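Local coordinates for hypothetical sensory transduction histidine kinase (Methanosarcina mazei, PDB 3LI9), which probably senses extracellular signals through its extracellular double-Cache (PDC-fold) domain and relays them across the membrane to its histidine kinase part, at residues Q71-Y76 with C107-G112; Y79-F84 with T100-P105; V151-P156 with A167-P172; S181-F186 with F263-P268; T248-Y253 with V267-M272. One frame throughout, in Å; residues are numbered along the deposited sequence.

Overall arrangement
The five contacts follow the two lobes of a PDC-fold sensor domain. Along the chain, contact 2 falls within the connection between strands 74-79 and 105-108, which contact 1 pairs; contact 3 follows, pairing strands 148-159 and 162-172 of the same sheet. The centres of contacts 1 and 3 lie about 11 Å apart. Contacts 4 and 5 come last, in the other lobe, their centres about 9 Å apart; both end on strand 261-268 and share Val267 and Pro268. Centres of contacts 2 and 5 are about 52 Å apart, near the two ends of the elongated domain. The long helix 13-48 packs against contacts 1, 3, 4 and 5, and so connects the lobes physically.

Contact 1 (Q71-Y76 with C107-G112); sequences QLIGVY and CNKING
Cys107 pairs with Val75 in both directions: its N donates to Val75 O, and its O accepts from Val75 N at 2.8 Å, an antiparallel hydrogen-bonded pair of strands 74-79 and 105-108. Asn108 stands across from Gly74, their CA atoms 4.1 Å apart. Lys109 leaves the strand, yet its N still donates (3.0 Å) to O of Ile73, which with Gly74 forms a classic beta bulge facing Asp170 of strand 162-172. The Lys109 chain bends at chi3 (69°), and NZ donates over 2.9 Å to a water that is also bonded to Leu72 O. Ile110 sets its CD1 3.9 Å from Ile73 CG2 and just as near Ile73 CD1, the two side chains crossing at about a right angle. An alanine in place of Ile73 would probably open a gap beside Ile110 CD1 and leave Lys109 CG less firmly packed. Main-chain bonds thus set the register of these strands, while the side chains add an apolar contact between Ile73 and Ile110 and one water-borne link.

Contact 2 (Y79-F84 with T100-P105); sequences YEPDAF and TGRFVP
Phe84, Phe103 and Tyr79 form an aromatic cluster in the long connection between two strands of the Cache domain, with a type II turn from Glu80 to Ala83 between Tyr79 and Phe84. Phe103 CD2 sits over the centre of the Phe84 ring, 3.5 Å above its plane, but the rings are tilted 39° against each other. Phe84 CD1 in turn lies over a face of the Tyr79 ring, toward its rim. Tyr79 and Phe103 run side by side, pointing the same way, with Tyr79 CE1 3.8 Å from Phe103 CD2. Arg102 approaches Tyr79 O side-on: NE (2.9 Å) and NH2 (3.0 Å) both donate to it, the oxygen lying in the guanidinium plane, and Pro81 CD covers the centre of one guanidinium face. Glu80 OE2, hydrogen-bonded to Tyr128 OH, lies 3.8 Å from Arg102 NH2, well out of the guanidinium plane: a long salt bridge of charges alone. Arg102 NH1 bridges to Asp123. A leucine in place of Arg102 would probably leave Tyr79 O without these two donors and take from Asp123 its salt bridge with this arginine. A water joins the segments as well, taking the hydrogen of Phe103 N at 3.0 Å and lying 2.9 Å from Glu80 O.

Contact 3 (V151-P156 with A167-P172); sequences VSYDSP and AGVDVP. With BTB (2-[bis-(2-hydroxy-ethyl)-amino]-2-hydroxymethyl-propane-1,3-diol), chain B.
Asp170 holds CG anti to its carbonyl carbon (chi1 -73°) and Ser152 holds OG anti to its backbone N (chi1 -167°), both on the same face of the sheet. Asp170 OD1 lies 3.1 Å from Ser152 OG; where that hydroxyl proton goes is unsettled, and the position of OG is itself less certain. The Asp170 carboxylate takes two clearer bonds from a bis-tris molecule, O8 to OD1 and O6 to OD2, each 2.7 Å; Tyr106 OH also binds OD2. The molecule, hydrogen-bonded to Tyr143 OH and Val120 N as well, probably came from the crystallisation liquor, but may mark the pocket in which related Cache domains bind their ligands. Asp170 and Ser152 belong to the antiparallel hairpin of strands 148-159 and 162-172, whose segment axes run at 169° and which six backbone bonds join here. Asp154 lies on the same face, opposite Gly168. On the other face, turned toward helix 13-48, Tyr153 CE2 packs 3.4 Å from Val171 CG2, and Tyr153 CB lies 3.9 Å from Val169 CG2.

Contact 4 (S181-F186 with F263-P268); sequences SSIRTF and FVLVVP
The loop bearing Ile183, Thr185 and Phe186 runs alongside strand 263-268, the touching parts 27° apart in direction, and meets Phe263, Leu265 and Val267 through side chains alone, with no hydrogen bond between the segments. The nearest CA atoms, of Thr185 and Val267, remain 7.3 Å apart. The strand is an inner member of the four-stranded antiparallel sheet in the second lobe of this PDC fold, and the loop connects helix 174-180 to its outer strand 190-194. Helix 13-48 shares the interface: Tyr25 touches Ile183 and its ring meets that of Phe263, while Met21 packs on Thr185 and Leu265. Ile183 and Phe263 reach toward each other tip to tip. Phe263 CG is anti to its backbone N (chi1 177°), and Ile183 CD1 meets the edge of the ring, 3.7 Å from Phe263 CZ. Further along, Ile183 CG2 stands 4.3 Å from Leu265 CD2. Thr185 crosses Val267 at about a right angle, CG2 facing CG2, so a methyl rather than the hydroxyl meets the strand. Phe186 closes this row obliquely, its CD2 3.6 Å from Val267 CG1.

Contact 5 (T248-Y253 with V267-M272); sequences TVIMFY and VPKEEM
The end of an antiparallel hairpin, strands 248-256 and 261-268, is joined here to the short helix 269-272 at the end of the modelled chain, with Ile250 opposite Val267 and Val249 opposite Pro268. Ile250 N donates to Val267 O at 2.7 Å, and Val267 N returns a bond to Ile250 O. Pro268 occupies the N-cap position of the helix, and one residue on Lys269 N donates to Thr248 O (3.0 Å), carrying the strand pairing into the first turn. Lys269 stretches out beyond CG, laying CD 4.0 Å from Thr248 CG2, the two side chains side by side; its NZ ends in a salt bridge with Glu239. Met272, modelled as selenomethionine, folds back toward the sheet. Its SE meets the edge of the Phe252 ring, 3.6 Å from Phe252 CZ, in a Met-aromatic contact. The bend at chi3 (41°) brings its CE 3.7 Å from Ile250 CD1. Phe252 is further fixed by Val267 CG2, 3.6 Å from Phe252 CE2 at the ring edge, and by Ile250 CG2 over one face, offset toward the rim. Tyr15 of helix 13-48 also touches Lys269 and Met272. Such a final sheet strand running straight into a helix is consistent with the lobe that probably lies nearer the membrane in double-Cache sensors.

Contact 1 (Q71-Y76 with C107-G112)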
# COMPACT_ATOMS: atom_id res chain seq x y z
N GLN A 71 0.67 13.44 -0.94
CA GLN A 71 0.63 12.12 -0.25
C GLN A 71 1.34 11.07 -1.07
O GLN A 71 1.46 9.90 -0.62
CB GLN A 71 -0.81 11.68 0.11
CG GLN A 71 -1.61 11.02 -1.06
CD GLN A 71 -2.15 12.06 -2.07
OE1 GLN A 71 -1.86 13.29 -1.99
NE2 GLN A 71 -2.92 11.56 -3.04
N LEU A 72 1.68 11.42 -2.34
CA LEU A 72 2.44 10.47 -3.22
C LEU A 72 3.90 10.83 -3.25
O LEU A 72 4.27 12.02 -3.14
CB LEU A 72 1.91 10.51 -4.66
CG LEU A 72 0.40 10.24 -4.85
CD1 LEU A 72 0.02 10.28 -6.32
CD2 LEU A 72 -0.02 8.86 -4.22
N ILE A 73 4.77 9.81 -3.44
CA ILE A 73 6.16 10.07 -3.65
C ILE A 73 6.65 9.66 -5.07
O ILE A 73 7.75 9.99 -5.46
CB ILE A 73 7.01 9.37 -2.54
CG1 ILE A 73 8.41 9.97 -2.46
CG2 ILE A 73 7.08 7.81 -2.78
CD1 ILE A 73 9.12 9.63 -1.07
N GLY A 74 5.82 8.93 -5.79
CA GLY A 74 6.16 8.54 -7.12
C GLY A 74 4.89 8.34 -7.93
O GLY A 74 3.85 7.93 -7.41
N VAL A 75 5.00 8.62 -9.21
CA VAL A 75 3.92 8.30 -10.16
C VAL A 75 4.65 7.79 -11.41
O VAL A 75 5.69 8.32 -11.83
CB VAL A 75 3.09 9.56 -10.57
CG1 VAL A 75 1.92 9.21 -11.61
CG2 VAL A 75 2.48 10.22 -9.34
N TYR A 76 4.09 6.72 -11.99
CA TYR A 76 4.84 6.07 -13.06
C TYR A 76 3.97 5.39 -14.08
O TYR A 76 2.81 5.04 -13.82
CB TYR A 76 5.90 5.13 -12.49
CG TYR A 76 5.36 4.10 -11.50
CD1 TYR A 76 4.88 2.90 -11.94
CD2 TYR A 76 5.25 4.42 -10.12
CE1 TYR A 76 4.36 1.92 -11.04
CE2 TYR A 76 4.73 3.50 -9.24
CZ TYR A 76 4.30 2.26 -9.69
OH TYR A 76 3.82 1.38 -8.76
N CYS A 107 8.52 8.92 -12.18
CA CYS A 107 8.63 10.33 -11.77
C CYS A 107 8.49 10.33 -10.25
O CYS A 107 7.47 9.89 -9.74
CB CYS A 107 7.54 11.13 -12.47
SG CYS A 107 7.63 12.86 -11.92
N ASN A 108 9.54 10.76 -9.55
CA ASN A 108 9.54 10.63 -8.08
C ASN A 108 10.29 11.71 -7.36
O ASN A 108 11.10 12.41 -7.95
CB ASN A 108 10.13 9.25 -7.69
CG ASN A 108 11.62 9.17 -7.98
OD1 ASN A 108 12.09 8.81 -9.13
ND2 ASN A 108 12.39 9.57 -7.01
N LYS A 109 10.01 11.81 -6.08
CA LYS A 109 10.84 12.65 -5.20
C LYS A 109 11.48 11.89 -4.05
O LYS A 109 11.69 12.46 -2.94
CB LYS A 109 10.00 13.86 -4.74
CG LYS A 109 8.78 13.51 -4.08
CD LYS A 109 7.95 14.80 -3.66
CE LYS A 109 7.38 15.55 -4.82
NZ LYS A 109 6.29 16.47 -4.24
N ILE A 110 11.86 10.64 -4.29
CA ILE A 110 12.44 9.74 -3.28
C ILE A 110 13.66 10.35 -2.67
O ILE A 110 13.82 10.30 -1.45
CB ILE A 110 12.89 8.39 -3.94
CG1 ILE A 110 11.73 7.54 -4.48
CG2 ILE A 110 13.74 7.46 -2.93
CD1 ILE A 110 10.82 6.98 -3.39
N ASN A 111 14.52 10.97 -3.47
CA ASN A 111 15.79 11.45 -2.98
C ASN A 111 15.67 12.93 -2.68
O ASN A 111 16.69 13.57 -2.33
CB ASN A 111 16.92 11.22 -4.02
CG ASN A 111 17.27 9.74 -4.19
OD1 ASN A 111 16.43 8.84 -4.41
ND2 ASN A 111 18.56 9.46 -4.12
N GLY A 112 14.47 13.48 -2.80
CA GLY A 112 14.16 14.89 -2.49
C GLY A 112 13.59 15.72 -3.63
O GLY A 112 12.42 16.09 -3.65
O HOH W 1 4.03 14.65 -4.14

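Contact 2 (Y79-F84 with T100-P105)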
# COMPACT_ATOMS: atom_id res chain seq x y z
N TYR A 79 5.44 0.30 -19.85
CA TYR A 79 4.80 -0.35 -21.02
C TYR A 79 5.58 -1.59 -21.51
O TYR A 79 6.78 -1.71 -21.32
CB TYR A 79 4.73 0.62 -22.14
CG TYR A 79 3.62 1.65 -21.98
CD1 TYR A 79 3.77 2.76 -21.14
CD2 TYR A 79 2.39 1.49 -22.68
CE1 TYR A 79 2.70 3.70 -21.03
CE2 TYR A 79 1.34 2.43 -22.56
CZ TYR A 79 1.53 3.50 -21.72
OH TYR A 79 0.52 4.48 -21.67
N GLU A 80 4.81 -2.51 -22.08
CA GLU A 80 5.38 -3.62 -22.85
C GLU A 80 6.16 -3.08 -24.02
O GLU A 80 6.04 -1.96 -24.49
CB GLU A 80 4.21 -4.49 -23.37
CG GLU A 80 3.41 -5.19 -22.34
CD GLU A 80 4.19 -6.36 -21.72
OE1 GLU A 80 4.22 -7.44 -22.33
OE2 GLU A 80 4.73 -6.20 -20.62
N PRO A 81 7.04 -3.91 -24.58
CA PRO A 81 7.84 -3.50 -25.74
C PRO A 81 6.98 -2.96 -26.88
O PRO A 81 6.03 -3.63 -27.30
CB PRO A 81 8.54 -4.83 -26.13
CG PRO A 81 8.73 -5.50 -24.85
CD PRO A 81 7.39 -5.24 -24.10
N ASP A 82 7.29 -1.75 -27.31
CA ASP A 82 6.67 -1.02 -28.38
C ASP A 82 5.17 -0.69 -28.19
O ASP A 82 4.54 -0.19 -29.11
CB ASP A 82 6.88 -1.77 -29.70
CG ASP A 82 8.24 -1.49 -30.29
OD1 ASP A 82 8.83 -0.42 -30.05
OD2 ASP A 82 8.75 -2.36 -30.98
N ALA A 83 4.68 -0.86 -26.96
CA ALA A 83 3.20 -0.74 -26.66
C ALA A 83 2.70 0.69 -26.47
O ALA A 83 1.49 0.96 -26.58
CB ALA A 83 2.71 -1.70 -25.55
N PHE A 84 3.60 1.65 -26.20
CA PHE A 84 3.19 3.02 -26.05
C PHE A 84 3.04 3.69 -27.41
O PHE A 84 2.06 4.40 -27.65
CB PHE A 84 4.23 3.84 -25.23
CG PHE A 84 3.83 5.30 -25.07
CD1 PHE A 84 2.76 5.62 -24.18
CD2 PHE A 84 4.51 6.30 -25.72
CE1 PHE A 84 2.36 6.94 -24.05
CE2 PHE A 84 4.17 7.66 -25.58
CZ PHE A 84 3.10 7.97 -24.71
N THR A 100 16.48 -0.62 -23.10
CA THR A 100 15.42 -1.23 -23.93
C THR A 100 14.69 -0.16 -24.78
O THR A 100 14.10 -0.47 -25.79
CB THR A 100 14.35 -1.98 -23.09
OG1 THR A 100 13.58 -1.00 -22.36
CG2 THR A 100 14.93 -2.97 -22.13
N GLY A 101 14.64 1.10 -24.32
CA GLY A 101 13.84 2.10 -25.04
C GLY A 101 12.34 1.99 -24.66
O GLY A 101 11.55 2.81 -25.12
N ARG A 102 11.98 1.02 -23.82
CA ARG A 102 10.56 0.84 -23.38
C ARG A 102 10.13 2.10 -22.64
O ARG A 102 11.00 2.74 -21.99
CB ARG A 102 10.36 -0.36 -22.46
CG ARG A 102 10.52 -1.71 -23.25
CD ARG A 102 10.50 -2.96 -22.41
NE ARG A 102 9.26 -3.14 -21.64
CZ ARG A 102 9.02 -4.18 -20.90
NH1 ARG A 102 9.96 -5.15 -20.91
NH2 ARG A 102 7.91 -4.27 -20.14
N PHE A 103 8.87 2.49 -22.75
CA PHE A 103 8.40 3.68 -21.96
C PHE A 103 8.12 3.25 -20.54
O PHE A 103 7.09 2.66 -20.26
CB PHE A 103 7.14 4.29 -22.60
CG PHE A 103 6.84 5.70 -22.17
CD1 PHE A 103 7.87 6.64 -21.98
CD2 PHE A 103 5.51 6.08 -21.92
CE1 PHE A 103 7.59 7.92 -21.62
CE2 PHE A 103 5.24 7.41 -21.51
CZ PHE A 103 6.29 8.32 -21.36
N VAL A 104 9.08 3.56 -19.63
CA VAL A 104 9.02 3.11 -18.24
C VAL A 104 9.37 4.27 -17.26
O VAL A 104 10.17 4.10 -16.34
CB VAL A 104 9.94 1.87 -17.99
CG1 VAL A 104 9.27 0.56 -18.63
CG2 VAL A 104 11.37 2.12 -18.50
N PRO A 105 8.77 5.45 -17.48
CA PRO A 105 9.20 6.61 -16.65
C PRO A 105 8.71 6.50 -15.18
O PRO A 105 7.51 6.29 -14.93
CB PRO A 105 8.59 7.81 -17.39
CG PRO A 105 7.25 7.21 -18.01
CD PRO A 105 7.69 5.79 -18.43
O HOH W 2 7.31 0.67 -24.50

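Contact 3 (V151-P156 with A167-P172)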
# COMPACT_ATOMS: atom_id res chain seq x y z
N VAL A 151 3.94 1.80 0.03
CA VAL A 151 3.24 0.77 -0.74
C VAL A 151 2.99 1.31 -2.15
O VAL A 151 2.96 2.52 -2.34
CB VAL A 151 1.91 0.43 -0.02
CG1 VAL A 151 0.87 1.57 -0.03
CG2 VAL A 151 1.39 -0.91 -0.43
N SER A 152 2.79 0.40 -3.10
CA SER A 152 2.51 0.82 -4.47
C SER A 152 1.15 0.36 -4.92
O SER A 152 0.79 -0.79 -4.66
CB SER A 152 3.58 0.14 -5.40
OG SER A 152 3.50 0.77 -6.65
N TYR A 153 0.44 1.23 -5.62
CA TYR A 153 -0.85 0.88 -6.23
C TYR A 153 -0.61 0.81 -7.74
O TYR A 153 -0.07 1.75 -8.31
CB TYR A 153 -1.88 1.99 -6.00
CG TYR A 153 -2.31 2.24 -4.55
CD1 TYR A 153 -3.54 1.76 -4.09
CD2 TYR A 153 -1.45 2.90 -3.65
CE1 TYR A 153 -3.93 1.99 -2.78
CE2 TYR A 153 -1.83 3.09 -2.30
CZ TYR A 153 -3.10 2.62 -1.91
OH TYR A 153 -3.49 2.82 -0.60
N ASP A 154 -1.08 -0.25 -8.41
CA ASP A 154 -0.79 -0.37 -9.84
C ASP A 154 -2.04 -0.81 -10.57
O ASP A 154 -2.73 -1.70 -10.11
CB ASP A 154 0.32 -1.40 -10.08
CG ASP A 154 1.58 -1.03 -9.35
OD1 ASP A 154 2.31 -0.17 -9.90
OD2 ASP A 154 1.81 -1.48 -8.17
N SER A 155 -2.27 -0.21 -11.72
CA SER A 155 -3.46 -0.60 -12.54
C SER A 155 -3.05 -0.89 -13.96
O SER A 155 -2.20 -0.21 -14.53
CB SER A 155 -4.46 0.58 -12.65
OG SER A 155 -5.07 0.86 -11.43
N PRO A 156 -3.59 -1.98 -14.53
CA PRO A 156 -3.25 -2.32 -15.87
C PRO A 156 -3.85 -1.36 -16.91
O PRO A 156 -4.99 -0.92 -16.75
CB PRO A 156 -3.83 -3.78 -16.02
CG PRO A 156 -5.04 -3.77 -15.08
CD PRO A 156 -4.54 -2.95 -13.88
N ALA A 167 -0.07 1.69 -14.88
CA ALA A 167 0.11 3.04 -14.34
C ALA A 167 0.12 2.79 -12.83
O ALA A 167 -0.68 2.01 -12.33
CB ALA A 167 -1.07 4.00 -14.70
N GLY A 168 0.99 3.51 -12.15
CA GLY A 168 1.10 3.27 -10.72
C GLY A 168 1.43 4.49 -9.92
O GLY A 168 1.89 5.45 -10.44
N VAL A 169 1.13 4.43 -8.61
CA VAL A 169 1.61 5.44 -7.67
C VAL A 169 2.24 4.80 -6.43
O VAL A 169 1.81 3.69 -5.99
CB VAL A 169 0.48 6.39 -7.21
CG1 VAL A 169 -0.23 7.01 -8.46
CG2 VAL A 169 -0.58 5.59 -6.42
N ASP A 170 3.29 5.48 -5.92
CA ASP A 170 3.97 5.06 -4.67
C ASP A 170 3.53 5.95 -3.55
O ASP A 170 3.55 7.16 -3.69
CB ASP A 170 5.49 5.17 -4.82
CG ASP A 170 6.09 4.09 -5.72
OD1 ASP A 170 5.44 3.08 -6.00
OD2 ASP A 170 7.27 4.24 -6.10
N VAL A 171 3.14 5.33 -2.45
CA VAL A 171 2.52 6.05 -1.33
C VAL A 171 3.36 5.83 -0.04
O VAL A 171 3.37 4.73 0.47
CB VAL A 171 1.12 5.52 -1.10
CG1 VAL A 171 0.36 6.32 0.05
CG2 VAL A 171 0.24 5.76 -2.43
N PRO A 172 4.00 6.85 0.49
CA PRO A 172 4.77 6.66 1.78
C PRO A 172 3.78 6.40 2.90
O PRO A 172 2.63 6.93 2.94
CB PRO A 172 5.38 8.08 2.11
CG PRO A 172 5.42 8.72 0.69
CD PRO A 172 4.23 8.17 -0.14
C1 BTB B . 10.98 -0.34 -9.53
O1 BTB B . 11.63 0.89 -9.98
C2 BTB B . 10.63 -0.35 -8.02
C3 BTB B . 11.96 -0.13 -7.35
O3 BTB B . 12.62 0.66 -8.34
C4 BTB B . 10.11 -1.68 -7.57
O4 BTB B . 9.55 -1.38 -6.28
N BTB B . 9.59 0.66 -7.61
C5 BTB B . 10.25 1.92 -7.31
C6 BTB B . 10.09 2.29 -5.82
O6 BTB B . 8.78 2.09 -5.40
C7 BTB B . 8.68 0.74 -8.78
C8 BTB B . 7.32 1.43 -8.53
O8 BTB B . 6.71 1.05 -7.32

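Contact 4 (S181-F186 with F263-P268)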
# COMPACT_ATOMS: atom_id res chain seq x y z
N SER A 181 -0.24 5.55 16.13
CA SER A 181 0.48 5.52 17.38
C SER A 181 0.05 6.55 18.39
O SER A 181 0.53 6.48 19.54
CB SER A 181 1.99 5.57 17.16
OG SER A 181 2.40 4.29 16.63
N SER A 182 -0.83 7.46 18.01
CA SER A 182 -1.39 8.43 18.96
C SER A 182 -2.75 8.01 19.51
O SER A 182 -3.34 8.71 20.32
CB SER A 182 -1.58 9.77 18.28
OG SER A 182 -2.70 9.66 17.35
N ILE A 183 -3.31 6.93 18.99
CA ILE A 183 -4.64 6.48 19.44
C ILE A 183 -4.53 5.85 20.79
O ILE A 183 -3.65 5.00 21.05
CB ILE A 183 -5.26 5.52 18.41
CG1 ILE A 183 -5.55 6.28 17.12
CG2 ILE A 183 -6.58 4.86 18.97
CD1 ILE A 183 -5.81 5.35 15.91
N ARG A 184 -5.38 6.34 21.71
CA ARG A 184 -5.38 5.77 23.06
C ARG A 184 -6.79 5.42 23.44
O ARG A 184 -7.73 6.18 23.15
CB ARG A 184 -4.79 6.76 24.05
CG ARG A 184 -3.31 6.97 23.82
CD ARG A 184 -2.44 5.62 23.79
NE ARG A 184 -1.08 6.12 23.69
CZ ARG A 184 -0.18 5.83 22.75
NH1 ARG A 184 0.99 6.47 22.83
NH2 ARG A 184 -0.37 4.88 21.83
N THR A 185 -6.99 4.29 24.08
CA THR A 185 -8.34 3.95 24.48
C THR A 185 -8.30 3.40 25.92
O THR A 185 -7.38 2.69 26.28
CB THR A 185 -8.94 2.91 23.46
OG1 THR A 185 -10.33 2.67 23.71
CG2 THR A 185 -8.17 1.60 23.57
N PHE A 186 -9.33 3.66 26.72
CA PHE A 186 -9.22 3.34 28.15
C PHE A 186 -7.95 3.93 28.80
O PHE A 186 -7.60 5.07 28.57
CB PHE A 186 -9.41 1.82 28.35
CG PHE A 186 -10.70 1.32 27.79
CD1 PHE A 186 -11.89 1.51 28.47
CD2 PHE A 186 -10.75 0.72 26.55
CE1 PHE A 186 -13.09 1.06 27.95
CE2 PHE A 186 -11.96 0.29 26.02
CZ PHE A 186 -13.12 0.47 26.70
N PHE A 263 -6.91 -2.85 10.80
CA PHE A 263 -6.65 -1.94 11.89
C PHE A 263 -6.89 -2.74 13.19
O PHE A 263 -7.92 -3.41 13.31
CB PHE A 263 -7.64 -0.71 11.82
CG PHE A 263 -7.44 0.23 12.99
CD1 PHE A 263 -6.51 1.26 12.92
CD2 PHE A 263 -8.17 0.04 14.17
CE1 PHE A 263 -6.33 2.13 14.03
CE2 PHE A 263 -7.99 0.93 15.29
CZ PHE A 263 -7.08 1.95 15.18
N VAL A 264 -5.93 -2.66 14.12
CA VAL A 264 -5.99 -3.48 15.34
C VAL A 264 -6.01 -2.58 16.57
O VAL A 264 -5.19 -1.65 16.73
CB VAL A 264 -4.77 -4.44 15.41
CG1 VAL A 264 -4.92 -5.38 16.63
CG2 VAL A 264 -4.65 -5.24 14.16
N LEU A 265 -6.97 -2.81 17.44
CA LEU A 265 -7.00 -2.11 18.71
C LEU A 265 -6.66 -3.14 19.80
O LEU A 265 -7.21 -4.27 19.79
CB LEU A 265 -8.42 -1.64 19.06
CG LEU A 265 -9.00 -0.32 18.70
CD1 LEU A 265 -10.42 -0.22 19.32
CD2 LEU A 265 -8.10 0.85 19.09
N VAL A 266 -5.76 -2.75 20.71
CA VAL A 266 -5.33 -3.69 21.75
C VAL A 266 -5.81 -3.09 23.09
O VAL A 266 -5.47 -1.96 23.42
CB VAL A 266 -3.80 -3.88 21.78
CG1 VAL A 266 -3.35 -4.75 22.96
CG2 VAL A 266 -3.28 -4.49 20.46
N VAL A 267 -6.68 -3.83 23.79
CA VAL A 267 -7.36 -3.28 24.95
C VAL A 267 -7.19 -4.29 26.11
O VAL A 267 -7.55 -5.46 25.95
CB VAL A 267 -8.87 -3.25 24.72
CG1 VAL A 267 -9.51 -2.59 25.89
CG2 VAL A 267 -9.26 -2.45 23.46
N PRO A 268 -6.70 -3.80 27.23
CA PRO A 268 -6.58 -4.61 28.45
C PRO A 268 -8.00 -4.91 28.93
O PRO A 268 -8.79 -3.98 29.17
CB PRO A 268 -5.88 -3.67 29.41
CG PRO A 268 -5.22 -2.66 28.57
CD PRO A 268 -6.19 -2.45 27.44

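Contact 5 (T248-Y253 with V267-M272)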
# COMPACT_ATOMS: atom_id res chain seq x y z
N THR A 248 -5.32 -10.28 30.73
CA THR A 248 -5.84 -10.67 29.42
C THR A 248 -5.93 -9.33 28.66
O THR A 248 -6.24 -8.28 29.26
CB THR A 248 -7.21 -11.43 29.52
OG1 THR A 248 -7.02 -12.68 30.23
CG2 THR A 248 -7.79 -11.80 28.14
N VAL A 249 -5.49 -9.36 27.41
CA VAL A 249 -5.69 -8.19 26.52
C VAL A 249 -6.52 -8.77 25.41
O VAL A 249 -6.42 -9.95 25.08
CB VAL A 249 -4.37 -7.53 25.87
CG1 VAL A 249 -3.54 -6.74 26.94
CG2 VAL A 249 -3.53 -8.55 25.19
N ILE A 250 -7.36 -7.94 24.83
CA ILE A 250 -8.14 -8.39 23.71
C ILE A 250 -7.62 -7.60 22.51
O ILE A 250 -7.44 -6.39 22.65
CB ILE A 250 -9.60 -7.99 23.91
CG1 ILE A 250 -10.12 -8.64 25.21
CG2 ILE A 250 -10.46 -8.57 22.78
CD1 ILE A 250 -11.27 -7.90 25.74
N MSE A 251 -7.40 -8.28 21.40
CA MSE A 251 -6.97 -7.58 20.17
C MSE A 251 -8.21 -7.62 19.27
O MSE A 251 -8.63 -8.73 18.83
CB MSE A 251 -5.74 -8.32 19.66
CG MSE A 251 -5.54 -8.37 18.22
SE MSE A 251 -3.81 -9.22 17.84
CE MSE A 251 -2.92 -8.63 19.33
N PHE A 252 -8.72 -6.43 18.93
CA PHE A 252 -9.82 -6.29 18.00
C PHE A 252 -9.25 -5.91 16.63
O PHE A 252 -8.40 -4.99 16.57
CB PHE A 252 -10.75 -5.20 18.40
CG PHE A 252 -11.42 -5.41 19.74
CD1 PHE A 252 -12.69 -5.98 19.78
CD2 PHE A 252 -10.79 -4.96 20.90
CE1 PHE A 252 -13.34 -6.14 21.07
CE2 PHE A 252 -11.42 -5.08 22.15
CZ PHE A 252 -12.66 -5.69 22.22
N TYR A 253 -9.59 -6.68 15.61
CA TYR A 253 -8.99 -6.35 14.30
C TYR A 253 -10.13 -6.21 13.30
O TYR A 253 -11.09 -7.01 13.29
CB TYR A 253 -7.98 -7.37 13.83
CG TYR A 253 -8.44 -8.83 13.97
CD1 TYR A 253 -9.08 -9.48 12.93
CD2 TYR A 253 -8.31 -9.48 15.22
CE1 TYR A 253 -9.52 -10.82 13.09
CE2 TYR A 253 -8.77 -10.79 15.39
CZ TYR A 253 -9.34 -11.45 14.37
OH TYR A 253 -9.80 -12.76 14.62
N VAL A 267 -6.68 -3.83 23.79
CA VAL A 267 -7.36 -3.28 24.95
C VAL A 267 -7.19 -4.29 26.11
O VAL A 267 -7.55 -5.46 25.95
CB VAL A 267 -8.87 -3.25 24.72
CG1 VAL A 267 -9.51 -2.59 25.89
CG2 VAL A 267 -9.26 -2.45 23.46
N PRO A 268 -6.70 -3.80 27.23
CA PRO A 268 -6.58 -4.61 28.45
C PRO A 268 -8.00 -4.91 28.93
O PRO A 268 -8.79 -3.98 29.17
CB PRO A 268 -5.88 -3.67 29.41
CG PRO A 268 -5.22 -2.66 28.57
CD PRO A 268 -6.19 -2.45 27.44
N LYS A 269 -8.33 -6.19 29.04
CA LYS A 269 -9.68 -6.59 29.34
C LYS A 269 -10.17 -6.00 30.64
O LYS A 269 -11.32 -5.53 30.73
CB LYS A 269 -9.78 -8.10 29.40
CG LYS A 269 -11.20 -8.63 29.70
CD LYS A 269 -11.26 -10.14 29.35
CE LYS A 269 -12.71 -10.69 29.39
NZ LYS A 269 -12.79 -12.17 29.01
N GLU A 270 -9.33 -6.03 31.66
CA GLU A 270 -9.76 -5.49 32.94
C GLU A 270 -10.11 -3.98 32.88
O GLU A 270 -11.00 -3.50 33.62
CB GLU A 270 -8.73 -5.81 34.03
CG GLU A 270 -8.79 -4.80 35.14
CD GLU A 270 -7.53 -4.82 35.99
OE1 GLU A 270 -6.93 -5.91 36.14
OE2 GLU A 270 -7.14 -3.74 36.53
N GLU A 271 -9.46 -3.22 32.01
CA GLU A 271 -9.83 -1.83 31.84
C GLU A 271 -11.17 -1.67 31.13
O GLU A 271 -11.88 -0.70 31.33
CB GLU A 271 -8.76 -1.11 31.03
CG GLU A 271 -7.46 -1.01 31.75
CD GLU A 271 -6.34 -0.35 30.93
OE1 GLU A 271 -6.64 0.42 29.97
OE2 GLU A 271 -5.16 -0.62 31.25
N MSE A 272 -11.48 -2.62 30.26
CA MSE A 272 -12.61 -2.50 29.32
C MSE A 272 -13.87 -2.80 30.11
O MSE A 272 -14.94 -2.19 29.89
CB MSE A 272 -12.48 -3.51 28.16
CG MSE A 272 -13.09 -3.08 26.83
SE MSE A 272 -13.50 -4.52 25.57
CE MSE A 272 -14.26 -5.93 26.74